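Local coordinates for esterase family protein (Staphylococcus aureus, PDB 7L0A) that probably hydrolyses S-formylglutathione to formate and glutathione, acting as a serine esterase built on the alpha/beta-hydrolase fold, at residues V85-Y90 with D168-A173; V110-I113 with S117-R120; D187-L192 with I223-R228; K204-C209 with I255-N260. One frame throughout, in Å; residues are numbered along the deposited sequence.

Contact 1: residues V85-Y90 with D168-A173; sequences VDHSAY and DFSKEA
H87 and S170 meet in a small van der Waals contact on the active-site side of the alpha/beta-hydrolase fold, where the turn entering helix 88-91, just past strand 79-83, reaches the first turn of helix 168-177. The two backbones come close here, with S88 CA and S170 CA 5.3 Å apart, yet no hydrogen bond joins the segments directly. Contact is made near the root of the histidine: H87 CB lies 3.5 Å from S170 OG and 3.8 Å from S170 CB. The serine hydroxyl stands at the edge of the imidazole, close to its plane, and H87 ND1 is 3.8 Å from S170 OG. With S170 OG held between its own backbone N and carbonyl carbon (chi1 63°), the hydroxyl is turned to N167, whose OD1 it hydrogen-bonds. The same N167 offers its backbone N to H87 ND1, so one residue just ahead of the helix serves both partners. At the far side of the ring, H87 NE2 bonds L56 O, in the loop that in this fold usually contributes to the oxyanion hole; bonds at both nitrogens fix the ring's rotation. The H87 side chain is about 10 Å from that of S129, the predicted nucleophile, and about 7 Å from a bound magnesium ion, consistent with a second-shell place beside the catalytic pocket. S170 CB also lies 3.8 Å from H87 O.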
loop_
_atom_site.group_PDB
_atom_site.type_symbol
_atom_site.label_atom_id
_atom_site.label_comp_id
_atom_site.label_asym_id
_atom_site.label_seq_id
_atom_site.Cartn_x
_atom_site.Cartn_y
_atom_site.Cartn_z
ATOM N N VAL B 85 8.953 13.548 -0.184
ATOM C CA VAL B 85 9.244 14.702 0.660
ATOM C C VAL B 85 9.192 15.962 -0.203
ATOM O O VAL B 85 9.950 16.095 -1.176
ATOM C CB VAL B 85 10.603 14.554 1.367
ATOM C CG1 VAL B 85 10.870 15.764 2.226
ATOM C CG2 VAL B 85 10.649 13.274 2.145
ATOM N N ASP B 86 8.240 16.832 0.092
ATOM C CA ASP B 86 8.137 18.104 -0.619
ATOM C C ASP B 86 9.145 19.104 -0.054
ATOM O O ASP B 86 9.429 19.105 1.151
ATOM C CB ASP B 86 6.741 18.705 -0.482
ATOM C CG ASP B 86 5.695 17.949 -1.276
ATOM O OD1 ASP B 86 6.053 17.352 -2.323
ATOM O OD2 ASP B 86 4.519 17.962 -0.852
ATOM N N HIS B 87 9.685 19.963 -0.927
ATOM C CA HIS B 87 10.633 20.978 -0.460
ATOM C C HIS B 87 10.071 21.802 0.687
ATOM O O HIS B 87 10.791 22.145 1.629
ATOM C CB HIS B 87 11.021 21.920 -1.597
ATOM C CG HIS B 87 11.898 21.283 -2.628
ATOM N ND1 HIS B 87 12.664 22.026 -3.492
ATOM C CD2 HIS B 87 12.138 19.984 -2.922
ATOM C CE1 HIS B 87 13.343 21.209 -4.281
ATOM N NE2 HIS B 87 13.055 19.967 -3.939
ATOM N N SER B 88 8.795 22.157 0.606
ATOM C CA SER B 88 8.211 23.049 1.596
ATOM C C SER B 88 8.123 22.405 2.974
ATOM O O SER B 88 7.964 23.127 3.965
ATOM C CB SER B 88 6.824 23.491 1.132
ATOM O OG SER B 88 6.056 22.365 0.707
ATOM N N ALA B 89 8.252 21.076 3.078
ATOM C CA ALA B 89 8.158 20.430 4.388
ATOM C C ALA B 89 9.289 20.865 5.306
ATOM O O ALA B 89 9.108 20.949 6.529
ATOM C CB ALA B 89 8.159 18.909 4.239
ATOM N N TYR B 90 10.446 21.214 4.740
ATOM C CA TYR B 90 11.608 21.471 5.578
ATOM C C TYR B 90 11.560 22.825 6.262
ATOM O O TYR B 90 11.976 22.939 7.415
ATOM C CB TYR B 90 12.899 21.397 4.758
ATOM C CG TYR B 90 13.268 20.039 4.234
ATOM C CD1 TYR B 90 13.942 19.119 5.040
ATOM C CD2 TYR B 90 12.988 19.679 2.935
ATOM C CE1 TYR B 90 14.315 17.875 4.554
ATOM C CE2 TYR B 90 13.333 18.418 2.453
ATOM C CZ TYR B 90 14.013 17.535 3.262
ATOM O OH TYR B 90 14.397 16.313 2.824
ATOM N N ASP B 168 11.881 27.831 -5.350
ATOM C CA ASP B 168 11.925 29.246 -5.015
ATOM C C ASP B 168 11.329 29.528 -3.645
ATOM O O ASP B 168 11.890 30.303 -2.856
ATOM C CB ASP B 168 11.181 30.047 -6.084
ATOM C CG ASP B 168 11.973 30.191 -7.371
ATOM O OD1 ASP B 168 13.189 29.895 -7.374
ATOM O OD2 ASP B 168 11.375 30.613 -8.382
ATOM N N PHE B 169 10.145 28.964 -3.367
ATOM C CA PHE B 169 9.466 29.257 -2.097
ATOM C C PHE B 169 10.226 28.667 -0.911
ATOM O O PHE B 169 10.313 29.304 0.153
ATOM C CB PHE B 169 8.024 28.732 -2.170
ATOM C CG PHE B 169 7.125 29.183 -1.045
ATOM C CD1 PHE B 169 7.162 30.484 -0.576
ATOM C CD2 PHE B 169 6.215 28.297 -0.482
ATOM C CE1 PHE B 169 6.321 30.899 0.457
ATOM C CE2 PHE B 169 5.374 28.707 0.551
ATOM C CZ PHE B 169 5.418 29.998 1.006
ATOM N N SER B 170 10.798 27.460 -1.068
ATOM C CA SER B 170 11.562 26.885 0.030
ATOM C C SER B 170 12.896 27.601 0.188
ATOM O O SER B 170 13.343 27.856 1.317
ATOM C CB SER B 170 11.754 25.385 -0.157
ATOM O OG SER B 170 12.499 25.088 -1.307
ATOM N N LYS B 171 13.530 27.981 -0.928
ATOM C CA LYS B 171 14.797 28.712 -0.820
ATOM C C LYS B 171 14.608 30.011 -0.047
ATOM O O LYS B 171 15.459 30.384 0.771
ATOM C CB LYS B 171 15.379 29.004 -2.199
ATOM C CG LYS B 171 16.743 29.701 -2.207
ATOM C CD LYS B 171 17.805 28.828 -1.570
ATOM C CE LYS B 171 19.190 29.459 -1.689
ATOM N NZ LYS B 171 19.631 29.558 -3.112
ATOM N N GLU B 172 13.488 30.708 -0.272
ATOM C CA GLU B 172 13.271 31.967 0.435
ATOM C C GLU B 172 13.161 31.744 1.937
ATOM O O GLU B 172 13.616 32.589 2.732
ATOM C CB GLU B 172 12.015 32.653 -0.091
ATOM C CG GLU B 172 11.821 34.074 0.385
ATOM C CD GLU B 172 12.807 35.018 -0.253
ATOM O OE1 GLU B 172 13.432 34.645 -1.279
ATOM O OE2 GLU B 172 12.945 36.142 0.273
ATOM N N ALA B 173 12.542 30.627 2.353
ATOM C CA ALA B 173 12.464 30.297 3.773
ATOM C C ALA B 173 13.828 29.908 4.326
ATOM O O ALA B 173 14.158 30.257 5.476
ATOM C CB ALA B 173 11.451 29.175 4.010
#

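Contact 2: residues V110-I113 with S117-R120; sequences VHQI and SKKR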
loop_
_atom_site.group_PDB
_atom_site.type_symbol
_atom_site.label_atom_id
_atom_site.label_comp_id
_atom_site.label_asym_id
_atom_site.label_seq_id
_atom_site.Cartn_x
_atom_site.Cartn_y
_atom_site.Cartn_z
ATOM N N VAL B 110 2.446 3.478 8.449
ATOM C CA VAL B 110 2.772 2.210 7.790
ATOM C C VAL B 110 2.934 1.095 8.807
ATOM O O VAL B 110 2.682 -0.069 8.490
ATOM C CB VAL B 110 4.018 2.331 6.894
ATOM C CG1 VAL B 110 3.744 3.360 5.779
ATOM C CG2 VAL B 110 5.298 2.640 7.652
ATOM N N HIS B 111 3.361 1.409 10.033
ATOM C CA HIS B 111 3.451 0.369 11.058
ATOM C C HIS B 111 2.077 -0.018 11.596
ATOM O O HIS B 111 1.912 -1.155 12.053
ATOM C CB HIS B 111 4.362 0.770 12.206
ATOM C CG HIS B 111 5.825 0.717 11.859
ATOM N ND1 HIS B 111 6.460 1.722 11.158
ATOM C CD2 HIS B 111 6.776 -0.193 12.154
ATOM C CE1 HIS B 111 7.742 1.418 11.021
ATOM N NE2 HIS B 111 7.957 0.261 11.632
ATOM N N GLN B 112 1.077 0.851 11.486
ATOM C CA GLN B 112 -0.280 0.441 11.830
ATOM C C GLN B 112 -0.908 -0.430 10.754
ATOM O O GLN B 112 -1.558 -1.434 11.067
ATOM C CB GLN B 112 -1.182 1.650 12.098
ATOM C CG GLN B 112 -0.827 2.477 13.323
ATOM C CD GLN B 112 -0.993 1.725 14.630
ATOM O OE1 GLN B 112 -2.109 1.460 15.054
ATOM N NE2 GLN B 112 0.118 1.394 15.275
ATOM N N ILE B 113 -0.780 -0.022 9.477
ATOM C CA ILE B 113 -1.550 -0.691 8.425
ATOM C C ILE B 113 -0.825 -1.837 7.727
ATOM O O ILE B 113 -1.470 -2.595 6.981
ATOM C CB ILE B 113 -2.059 0.246 7.312
ATOM C CG1 ILE B 113 -0.942 0.920 6.514
ATOM C CG2 ILE B 113 -2.985 1.302 7.866
ATOM C CD1 ILE B 113 -1.435 1.539 5.180
ATOM N N SER B 117 7.558 -4.793 11.843
ATOM C CA SER B 117 7.942 -4.876 13.231
ATOM C C SER B 117 7.960 -3.490 13.869
ATOM O O SER B 117 8.446 -2.517 13.286
ATOM C CB SER B 117 9.312 -5.499 13.390
ATOM O OG SER B 117 9.642 -5.589 14.766
ATOM N N LYS B 118 7.478 -3.431 15.100
ATOM C CA LYS B 118 7.522 -2.224 15.907
ATOM C C LYS B 118 8.677 -2.215 16.878
ATOM O O LYS B 118 8.834 -1.234 17.625
ATOM C CB LYS B 118 6.208 -2.071 16.662
ATOM C CG LYS B 118 5.029 -1.815 15.732
ATOM C CD LYS B 118 3.695 -1.897 16.433
ATOM C CE LYS B 118 2.553 -1.550 15.488
ATOM N NZ LYS B 118 1.234 -1.500 16.179
ATOM N N LYS B 119 9.494 -3.265 16.881
ATOM C CA LYS B 119 10.650 -3.320 17.760
ATOM C C LYS B 119 11.808 -2.481 17.227
ATOM O O LYS B 119 12.114 -2.508 16.035
ATOM C CB LYS B 119 11.136 -4.756 17.917
ATOM C CG LYS B 119 10.054 -5.719 18.394
ATOM C CD LYS B 119 10.602 -7.137 18.434
ATOM C CE LYS B 119 9.501 -8.121 18.783
ATOM N NZ LYS B 119 8.711 -7.631 19.946
ATOM N N ARG B 120 12.474 -1.782 18.142
ATOM C CA ARG B 120 13.622 -0.953 17.792
ATOM C C ARG B 120 14.673 -1.735 17.017
ATOM O O ARG B 120 15.229 -1.224 16.029
ATOM C CB ARG B 120 14.229 -0.361 19.069
ATOM C CG ARG B 120 15.520 0.409 18.835
ATOM C CD ARG B 120 16.038 1.050 20.130
ATOM N NE ARG B 120 17.092 2.002 19.815
ATOM C CZ ARG B 120 18.383 1.706 19.732
ATOM N NH1 ARG B 120 18.820 0.469 19.965
ATOM N NH2 ARG B 120 19.259 2.670 19.434
#
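The C-terminal turn of helix 99-113 meets the loop that leads into strand 123-128 through H111, whose ring edge faces the S117 carbonyl: H111 CD2 lies 3.1 Å from S117 O, near the imidazole plane. Placed beside its own backbone N, with CG anti to the carbonyl carbon (chi1 -74°), the ring stacks on Y107 and bonds Y107 O through ND1, while NE2 bonds OD1 of N123, whose amide ND2 is given to S117 O and K119 O. Oxygen partners at both ring nitrogens would favour a doubly protonated imidazole. This is the return leg of a beta-alpha-beta crossover, in which helix 99-113 links strand 79-83 to strand 123-128, the strand that runs into the predicted nucleophile elbow. S117 forms an ST turn: K119 N donates to S117 OG over 3.1 Å at 160°, and the same hydroxyl bonds D122 OD2. K118 stretches back along the helix end, its extended chain bringing CE to 3.5 Å from H111 O and CG to 4.3 Å from H111 CD2. Beyond it, Q112 and I113 pack on F37 of the second subunit.

Contact 3: residues D187-L192 with I223-R228; sequences DPYYLL and IDYLSR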
loop_
_atom_site.group_PDB
_atom_site.type_symbol
_atom_site.label_atom_id
_atom_site.label_comp_id
_atom_site.label_asym_id
_atom_site.label_seq_id
_atom_site.Cartn_x
_atom_site.Cartn_y
_atom_site.Cartn_z
ATOM N N ASP B 187 20.197 22.246 13.897
ATOM C CA ASP B 187 21.638 22.110 13.699
ATOM C C ASP B 187 22.083 20.745 14.182
ATOM O O ASP B 187 21.971 20.464 15.381
ATOM C CB ASP B 187 22.322 23.235 14.480
ATOM C CG ASP B 187 23.842 23.148 14.490
ATOM O OD1 ASP B 187 24.419 22.257 13.825
ATOM O OD2 ASP B 187 24.467 24.013 15.165
ATOM N N PRO B 188 22.568 19.853 13.302
ATOM C CA PRO B 188 22.911 18.499 13.761
ATOM C C PRO B 188 23.918 18.482 14.880
ATOM O O PRO B 188 23.888 17.573 15.714
ATOM C CB PRO B 188 23.467 17.826 12.502
ATOM C CG PRO B 188 22.712 18.512 11.388
ATOM C CD PRO B 188 22.605 19.958 11.822
ATOM N N TYR B 189 24.816 19.457 14.920
ATOM C CA TYR B 189 25.820 19.491 15.969
ATOM C C TYR B 189 25.198 19.817 17.322
ATOM O O TYR B 189 25.601 19.253 18.342
ATOM C CB TYR B 189 26.876 20.513 15.586
ATOM C CG TYR B 189 27.910 20.055 14.608
ATOM C CD1 TYR B 189 27.678 20.134 13.235
ATOM C CD2 TYR B 189 29.142 19.568 15.042
ATOM C CE1 TYR B 189 28.645 19.751 12.341
ATOM C CE2 TYR B 189 30.107 19.176 14.138
ATOM C CZ TYR B 189 29.840 19.249 12.793
ATOM O OH TYR B 189 30.810 18.850 11.881
ATOM N N TYR B 190 24.199 20.704 17.345
ATOM C CA TYR B 190 23.457 20.973 18.571
ATOM C C TYR B 190 22.668 19.753 19.006
ATOM O O TYR B 190 22.635 19.419 20.194
ATOM C CB TYR B 190 22.509 22.164 18.361
ATOM C CG TYR B 190 21.568 22.434 19.519
ATOM C CD1 TYR B 190 20.313 21.814 19.590
ATOM C CD2 TYR B 190 21.931 23.298 20.530
ATOM C CE1 TYR B 190 19.472 22.042 20.651
ATOM C CE2 TYR B 190 21.093 23.540 21.580
ATOM C CZ TYR B 190 19.864 22.924 21.631
ATOM O OH TYR B 190 19.046 23.185 22.706
ATOM N N LEU B 191 22.036 19.063 18.055
ATOM C CA LEU B 191 21.296 17.864 18.417
ATOM C C LEU B 191 22.226 16.809 18.992
ATOM O O LEU B 191 21.861 16.059 19.906
ATOM C CB LEU B 191 20.576 17.325 17.199
ATOM C CG LEU B 191 19.429 18.183 16.639
ATOM C CD1 LEU B 191 18.928 17.553 15.351
ATOM C CD2 LEU B 191 18.323 18.279 17.644
ATOM N N LEU B 192 23.430 16.721 18.441
ATOM C CA LEU B 192 24.393 15.736 18.913
ATOM C C LEU B 192 24.791 16.021 20.350
ATOM O O LEU B 192 24.786 15.117 21.200
ATOM C CB LEU B 192 25.597 15.745 17.987
ATOM C CG LEU B 192 26.747 14.770 18.215
ATOM C CD1 LEU B 192 26.321 13.325 18.166
ATOM C CD2 LEU B 192 27.769 15.099 17.119
ATOM N N ILE B 223 32.514 13.458 11.315
ATOM C CA ILE B 223 32.971 12.238 11.978
ATOM C C ILE B 223 34.151 12.522 12.898
ATOM O O ILE B 223 34.351 11.821 13.892
ATOM C CB ILE B 223 33.319 11.119 10.983
ATOM C CG1 ILE B 223 34.488 11.494 10.082
ATOM C CG2 ILE B 223 32.098 10.798 10.157
ATOM C CD1 ILE B 223 34.892 10.366 9.125
ATOM N N ASP B 224 34.983 13.507 12.570
ATOM C CA ASP B 224 36.036 13.920 13.484
ATOM C C ASP B 224 35.464 14.409 14.814
ATOM O O ASP B 224 35.989 14.085 15.896
ATOM C CB ASP B 224 36.866 15.005 12.806
ATOM C CG ASP B 224 37.882 14.447 11.823
ATOM O OD1 ASP B 224 38.003 13.207 11.728
ATOM O OD2 ASP B 224 38.548 15.254 11.129
ATOM N N TYR B 225 34.381 15.181 14.764
ATOM C CA TYR B 225 33.724 15.589 15.993
ATOM C C TYR B 225 33.122 14.393 16.729
ATOM O O TYR B 225 33.286 14.266 17.950
ATOM C CB TYR B 225 32.671 16.679 15.709
ATOM C CG TYR B 225 32.087 17.259 16.989
ATOM C CD1 TYR B 225 32.901 17.880 17.926
ATOM C CD2 TYR B 225 30.720 17.173 17.273
ATOM C CE1 TYR B 225 32.373 18.397 19.107
ATOM C CE2 TYR B 225 30.191 17.680 18.458
ATOM C CZ TYR B 225 31.028 18.300 19.371
ATOM O OH TYR B 225 30.495 18.801 20.542
ATOM N N LEU B 226 32.434 13.496 16.017
ATOM C CA LEU B 226 31.971 12.262 16.652
ATOM C C LEU B 226 33.101 11.574 17.418
ATOM O O LEU B 226 32.917 11.124 18.559
ATOM C CB LEU B 226 31.401 11.300 15.612
ATOM C CG LEU B 226 30.101 11.707 14.952
ATOM C CD1 LEU B 226 29.713 10.591 13.943
ATOM C CD2 LEU B 226 29.010 11.904 15.953
ATOM N N SER B 227 34.277 11.451 16.783
ATOM C CA SER B 227 35.397 10.799 17.450
ATOM C C SER B 227 35.781 11.553 18.729
ATOM O O SER B 227 36.084 10.943 19.767
ATOM C CB SER B 227 36.617 10.724 16.525
ATOM O OG SER B 227 36.412 9.767 15.485
ATOM N N ARG B 228 35.794 12.890 18.665
ATOM C CA ARG B 228 36.258 13.676 19.809
ATOM C C ARG B 228 35.292 13.594 20.986
ATOM O O ARG B 228 35.717 13.715 22.135
ATOM C CB ARG B 228 36.474 15.144 19.417
ATOM C CG ARG B 228 37.708 15.349 18.518
ATOM C CD ARG B 228 38.119 16.802 18.347
ATOM N NE ARG B 228 37.082 17.688 17.828
ATOM C CZ ARG B 228 36.813 17.849 16.534
ATOM N NH1 ARG B 228 37.473 17.163 15.634
ATOM N NH2 ARG B 228 35.874 18.695 16.146
#
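Helices 188-192 and 223-228 run side by side in the same direction, their short axes 11.9 Å apart at closest approach and crossing at -15°; the nearest CA pairs are Y189 with Y225 (8.8 Å) and L192 with L226 (8.6 Å). Between the two segments the contacts are all apolar and made by long side chains. The two tyrosine rings meet at a slant, planes at 40°, and touch through their CD2 atoms, with Y189 CD2 3.6 Å from Y225 CD2. L192 pushes up against the edge of the Y225 ring, near its plane, through CD2, which also lies 3.6 Å from L226 CD2. That methyl is therefore wedged between an aromatic edge and a leucine tip. L192 and Y225 both carry CG anti to the backbone N (chi1 -173° for Y225), which sends them into the gap from opposite helices, running past each other in opposite directions. Just beyond, a polar link is added: the hydroxyl of Y225 returns to the first helix and bonds D193 OD1. D187 caps the start of that helix, its OD1 taking Y189 N from above the carboxylate plane. Around the pair, Y189 meets F222 edge-to-face, and L192 leans on L140 of helix 130-141. On the inner side I223 and L226 rest on I207, so that helix 216-228 packs directly against strand 204-210 of the sheet.

Contact 4: residues K204-C209 with I255-N260; sequences KLLIMC and ITWMVN
W257 lays one face of its indole against L206, whose CB sits 3.5 Å from the centroid of the six-membered ring and only 5° off its normal, a well-centred CH-pi contact. The leucine continues along the same face: L206 CD2 lies 3.7 Å from W257 CD2, so both the root and a branch of one side chain cover the bicycle. Both residues have CG anti to the backbone N (chi1 174° for W257), which carries both side chains into the gap, where they run past each other in opposite directions. K204 closes in at the rim of the ring. Its carbonyl O is 3.6 Å from W257 CH2, near the ring plane, and its extended chain passes with CG 3.8 Å from W257 CZ2. The lysine tip bonds a water at 3.2 Å from NZ; this water lies over the indole face opposite L206 and donates weakly to W257 O. The indole nitrogen NE1 is satisfied by Q234 OE1, and K148 adds a cation-pi contact. In the alpha/beta sandwich of this hydrolase, the last turn of helix 244-259 runs at 172° to strand 204-209, its axis 10.4 Å away. The tryptophan thus joins that helix to three neighbouring strands, reaching V150 of strand 148-152 and Q234 of strand 234-238 on the two sides of strand 204-210.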
loop_
_atom_site.group_PDB
_atom_site.type_symbol
_atom_site.label_atom_id
_atom_site.label_comp_id
_atom_site.label_asym_id
_atom_site.label_seq_id
_atom_site.Cartn_x
_atom_site.Cartn_y
_atom_site.Cartn_z
ATOM N N LYS B 204 23.205 2.728 16.183
ATOM C CA LYS B 204 24.471 2.425 15.524
ATOM C C LYS B 204 24.527 3.192 14.201
ATOM O O LYS B 204 23.561 3.203 13.429
ATOM C CB LYS B 204 24.603 0.922 15.302
ATOM C CG LYS B 204 26.028 0.422 15.135
ATOM C CD LYS B 204 26.092 -1.104 15.195
ATOM C CE LYS B 204 27.447 -1.608 14.720
ATOM N NZ LYS B 204 27.534 -3.089 14.723
ATOM N N LEU B 205 25.661 3.849 13.944
ATOM C CA LEU B 205 25.824 4.734 12.802
ATOM C C LEU B 205 26.772 4.154 11.764
ATOM O O LEU B 205 27.907 3.766 12.089
ATOM C CB LEU B 205 26.365 6.086 13.268
ATOM C CG LEU B 205 25.447 6.922 14.138
ATOM C CD1 LEU B 205 26.242 8.125 14.667
ATOM C CD2 LEU B 205 24.238 7.384 13.357
ATOM N N LEU B 206 26.310 4.129 10.508
ATOM C CA LEU B 206 27.157 3.875 9.347
ATOM C C LEU B 206 27.046 5.117 8.473
ATOM O O LEU B 206 25.969 5.414 7.946
ATOM C CB LEU B 206 26.735 2.607 8.600
ATOM C CG LEU B 206 27.454 2.427 7.275
ATOM C CD1 LEU B 206 28.932 2.250 7.439
ATOM C CD2 LEU B 206 26.825 1.236 6.541
ATOM N N ILE B 207 28.139 5.871 8.369
ATOM C CA ILE B 207 28.162 7.118 7.614
ATOM C C ILE B 207 28.996 6.899 6.371
ATOM O O ILE B 207 30.113 6.388 6.452
ATOM C CB ILE B 207 28.719 8.275 8.475
ATOM C CG1 ILE B 207 27.848 8.439 9.720
ATOM C CG2 ILE B 207 28.838 9.543 7.657
ATOM C CD1 ILE B 207 28.425 9.378 10.766
ATOM N N MET B 208 28.457 7.264 5.209
ATOM C CA MET B 208 29.134 6.996 3.940
ATOM C C MET B 208 29.118 8.252 3.079
ATOM O O MET B 208 28.136 9.004 3.058
ATOM C CB MET B 208 28.486 5.819 3.177
ATOM C CG MET B 208 28.030 4.683 4.068
ATOM S SD MET B 208 27.370 3.255 3.117
ATOM C CE MET B 208 28.895 2.606 2.500
ATOM N N CYS B 209 30.218 8.482 2.375
ATOM C CA CYS B 209 30.289 9.570 1.410
ATOM C C CYS B 209 31.362 9.249 0.379
ATOM O O CYS B 209 32.408 8.693 0.718
ATOM C CB CYS B 209 30.597 10.900 2.134
ATOM S SG CYS B 209 30.377 12.375 1.161
ATOM N N ILE B 255 22.303 -1.932 3.301
ATOM C CA ILE B 255 21.273 -2.919 3.606
ATOM C C ILE B 255 21.905 -4.181 4.148
ATOM O O ILE B 255 21.419 -4.751 5.127
ATOM C CB ILE B 255 20.412 -3.183 2.357
ATOM C CG1 ILE B 255 19.436 -2.009 2.160
ATOM C CG2 ILE B 255 19.631 -4.499 2.501
ATOM C CD1 ILE B 255 18.681 -2.028 0.851
ATOM N N THR B 256 23.015 -4.625 3.551
ATOM C CA THR B 256 23.733 -5.771 4.109
ATOM C C THR B 256 24.150 -5.519 5.557
ATOM O O THR B 256 23.989 -6.384 6.431
ATOM C CB THR B 256 24.947 -6.091 3.253
ATOM O OG1 THR B 256 24.515 -6.352 1.912
ATOM C CG2 THR B 256 25.672 -7.304 3.814
ATOM N N TRP B 257 24.669 -4.324 5.837
ATOM C CA TRP B 257 25.100 -3.973 7.188
ATOM C C TRP B 257 23.923 -3.930 8.154
ATOM O O TRP B 257 24.033 -4.407 9.297
ATOM C CB TRP B 257 25.840 -2.640 7.121
ATOM C CG TRP B 257 26.241 -2.062 8.436
ATOM C CD1 TRP B 257 27.377 -2.344 9.141
ATOM C CD2 TRP B 257 25.535 -1.076 9.194
ATOM N NE1 TRP B 257 27.405 -1.607 10.308
ATOM C CE2 TRP B 257 26.288 -0.814 10.354
ATOM C CE3 TRP B 257 24.337 -0.383 9.002
ATOM C CZ2 TRP B 257 25.875 0.093 11.321
ATOM C CZ3 TRP B 257 23.947 0.542 9.956
ATOM C CH2 TRP B 257 24.708 0.767 11.101
ATOM N N MET B 258 22.798 -3.390 7.713
ATOM C CA MET B 258 21.637 -3.249 8.576
ATOM C C MET B 258 21.149 -4.585 9.116
ATOM O O MET B 258 20.785 -4.696 10.291
ATOM C CB MET B 258 20.484 -2.627 7.797
ATOM C CG MET B 258 20.489 -1.161 7.676
ATOM S SD MET B 258 19.114 -0.773 6.563
ATOM C CE MET B 258 19.889 0.629 5.779
ATOM N N VAL B 259 21.036 -5.592 8.246
ATOM C CA VAL B 259 20.325 -6.810 8.621
ATOM C C VAL B 259 21.224 -7.823 9.312
ATOM O O VAL B 259 20.717 -8.803 9.871
ATOM C CB VAL B 259 19.644 -7.443 7.390
ATOM C CG1 VAL B 259 18.679 -6.435 6.770
ATOM C CG2 VAL B 259 20.670 -7.902 6.371
ATOM N N ASN B 260 22.529 -7.594 9.353
ATOM C CA ASN B 260 23.443 -8.613 9.871
ATOM C C ASN B 260 23.972 -8.418 11.285
ATOM O O ASN B 260 23.670 -7.409 11.944
ATOM C CB ASN B 260 24.629 -8.719 8.916
ATOM C CG ASN B 260 24.364 -9.659 7.757
ATOM O OD1 ASN B 260 24.052 -10.828 7.974
ATOM N ND2 ASN B 260 24.448 -9.153 6.530
HETATM O O HOH W 1 25.516 -3.497 12.288
#

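How the contacts relate
Read from the N terminus, contact 1 opens first, after strand 79-83, and closes only at helix 168-177; contact 2 opens and shuts within that span, joining the end of helix 99-113 to the approach of strand 123-128. Their centres lie 29 Å apart, one by the predicted active site, the other near the subunit interface. Contact 3 starts next, at helix 188-197, and closes at helix 216-228. Contact 4 begins between those helices, on strand 204-210, and ends at the C-terminal helix 244-259, so these two loops cross. Contacts 3 and 4 also touch, so strand 204-210 is packed by helix 216-228 and by helix 244-259.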